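PDB 1Y07: desulfoferrodoxin (Rbo) from Treponema pallidum subsp. pallidum str. Nichols, which probably reduces superoxide to hydrogen peroxide at a mononuclear iron site, as a class III member of the desulfoferrodoxin family. Local coordinates for residues G2-S6 with K84-I89. Residues are numbered along the deposited sequence; the frame is centred on the assembly and turned at random.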
loop_
_atom_site.group_PDB
_atom_site.type_symbol
_atom_site.label_atom_id
_atom_site.label_comp_id
_atom_site.label_asym_id
_atom_site.label_seq_id
_atom_site.Cartn_x
_atom_site.Cartn_y
_atom_site.Cartn_z
ATOM N N GLY B 2 6.887 1.174 15.103
ATOM C CA GLY B 2 5.404 1.152 15.120
ATOM C C GLY B 2 4.843 0.899 13.743
ATOM O O GLY B 2 3.644 0.603 13.624
ATOM N N ARG B 3 5.716 1.002 12.721
ATOM C CA ARG B 3 5.346 1.020 11.285
ATOM C C ARG B 3 4.117 1.887 11.053
ATOM O O ARG B 3 3.057 1.411 10.654
ATOM C CB ARG B 3 5.122 -0.386 10.753
ATOM C CG ARG B 3 6.398 -1.086 10.416
ATOM C CD ARG B 3 6.205 -2.600 10.291
ATOM N NE ARG B 3 5.422 -2.887 9.092
ATOM C CZ ARG B 3 4.235 -3.515 9.035
ATOM N NH1 ARG B 3 3.630 -3.979 10.122
ATOM N NH2 ARG B 3 3.668 -3.662 7.848
ATOM N N GLU B 4 4.284 3.171 11.345
ATOM C CA GLU B 4 3.196 4.090 11.450
ATOM C C GLU B 4 2.778 4.590 10.064
ATOM O O GLU B 4 3.602 5.080 9.325
ATOM C CB GLU B 4 3.668 5.297 12.265
ATOM C CG GLU B 4 2.544 6.071 12.944
ATOM C CD GLU B 4 3.023 7.425 13.502
ATOM O OE1 GLU B 4 4.177 7.494 14.007
ATOM O OE2 GLU B 4 2.257 8.427 13.420
ATOM N N LEU B 5 1.489 4.478 9.768
ATOM C CA LEU B 5 0.907 4.924 8.506
ATOM C C LEU B 5 0.428 6.380 8.574
ATOM O O LEU B 5 -0.203 6.792 9.546
ATOM C CB LEU B 5 -0.269 4.030 8.134
ATOM C CG LEU B 5 0.104 2.658 7.626
ATOM C CD1 LEU B 5 -1.124 1.909 7.310
ATOM C CD2 LEU B 5 0.981 2.747 6.390
ATOM N N SER B 6 0.768 7.157 7.548
ATOM C CA SER B 6 0.219 8.468 7.358
ATOM C C SER B 6 -0.359 8.557 5.960
ATOM O O SER B 6 0.038 7.793 5.068
ATOM C CB SER B 6 1.301 9.550 7.514
ATOM O OG SER B 6 2.534 9.158 6.893
ATOM N N LYS B 84 -3.281 -2.456 7.672
ATOM C CA LYS B 84 -1.930 -2.734 8.065
ATOM C C LYS B 84 -1.936 -4.119 8.718
ATOM O O LYS B 84 -2.787 -4.383 9.550
ATOM C CB LYS B 84 -1.407 -1.704 9.084
ATOM C CG LYS B 84 -0.047 -2.167 9.614
ATOM C CD LYS B 84 0.685 -1.130 10.411
ATOM C CE LYS B 84 0.130 -0.908 11.751
ATOM N NZ LYS B 84 0.994 0.075 12.467
ATOM N N THR B 85 -1.022 -4.982 8.312
ATOM C CA THR B 85 -0.841 -6.307 8.870
ATOM C C THR B 85 0.587 -6.413 9.372
ATOM O O THR B 85 1.419 -5.509 9.173
ATOM C CB THR B 85 -1.129 -7.422 7.848
ATOM O OG1 THR B 85 -0.136 -7.428 6.818
ATOM C CG2 THR B 85 -2.457 -7.184 7.089
ATOM N N ARG B 86 0.877 -7.535 10.029
ATOM C CA ARG B 86 2.215 -7.786 10.551
ATOM C C ARG B 86 3.262 -7.771 9.456
ATOM O O ARG B 86 4.369 -7.235 9.652
ATOM C CB ARG B 86 2.254 -9.098 11.360
ATOM C CG ARG B 86 1.633 -8.928 12.792
ATOM C CD ARG B 86 2.139 -9.920 13.869
ATOM N NE ARG B 86 3.009 -9.250 14.847
ATOM C CZ ARG B 86 3.560 -9.837 15.926
ATOM N NH1 ARG B 86 3.332 -11.133 16.210
ATOM N NH2 ARG B 86 4.339 -9.117 16.752
ATOM N N LYS B 87 2.911 -8.352 8.308
ATOM C CA LYS B 87 3.863 -8.544 7.184
ATOM C C LYS B 87 3.850 -7.449 6.143
ATOM O O LYS B 87 4.777 -7.360 5.368
ATOM C CB LYS B 87 3.667 -9.915 6.509
ATOM C CG LYS B 87 3.774 -11.046 7.485
ATOM C CD LYS B 87 5.160 -11.138 8.195
ATOM C CE LYS B 87 5.400 -12.441 8.949
ATOM N NZ LYS B 87 5.897 -13.481 7.975
ATOM N N GLY B 88 2.819 -6.624 6.136
ATOM C CA GLY B 88 2.668 -5.608 5.131
ATOM C C GLY B 88 1.476 -4.685 5.238
ATOM O O GLY B 88 0.915 -4.460 6.311
ATOM N N ILE B 89 1.120 -4.093 4.102
ATOM C CA ILE B 89 -0.001 -3.150 4.005
ATOM C C ILE B 89 -0.781 -3.508 2.741
ATOM O O ILE B 89 -0.205 -4.062 1.783
ATOM C CB ILE B 89 0.411 -1.630 3.981
ATOM C CG1 ILE B 89 1.268 -1.273 2.775
ATOM C CG2 ILE B 89 1.011 -1.215 5.320
ATOM C CD1 ILE B 89 1.503 0.168 2.627
HETATM O O HOH W 1 -0.284 2.961 11.699
#
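R3 reaches into the β-hairpin turn joining strands 78-85 and 88-93 and binds its backbone carbonyls by the guanidinium edge. R3 NH1 and R3 NH2 both donate to T85 O, at 2.9 and 3.2 Å, so one oxygen takes two N-H groups of the same guanidinium. That oxygen lies near the guanidinium plane, as does G88 O, which would hold the group edge-on to the turn. R3 NH2 also makes a weak bond to G88 O (3.3 Å). R86 O sits over one face without bonding, and K84 CD lies over the opposite face.

K84 returns the grip. Its CG stands anti to the backbone N (chi1 172°), and a bend at chi3 carries the amine to the N-terminal segment. There K84 NZ donates to R3 O at 3.1 Å, approaching from above the carbonyl plane, and weakly to G2 O. The two like charges remain apart, with 5.4 Å between R3 NH1 and K84 NZ, and each is turned to carbonyl oxygens of the partner segment.

Next to these polar bonds L5 is buried, its CD1 against K84 CB and its CD2 4.1 Å from I89 CG2. Y116 and M20 add to this apolar patch. The contact thus ties the N-terminal region to the iron-binding domain, at the end of the hairpin remote from the metal. The turn is held in shape by T85 N bonding to G88 O and by D110, which takes T85 OG1 and K87 N, while G88 and I89 extend the sheet into the second subunit. One water bridges the segments, accepting from L5 N at 3.0 Å and from K84 NZ.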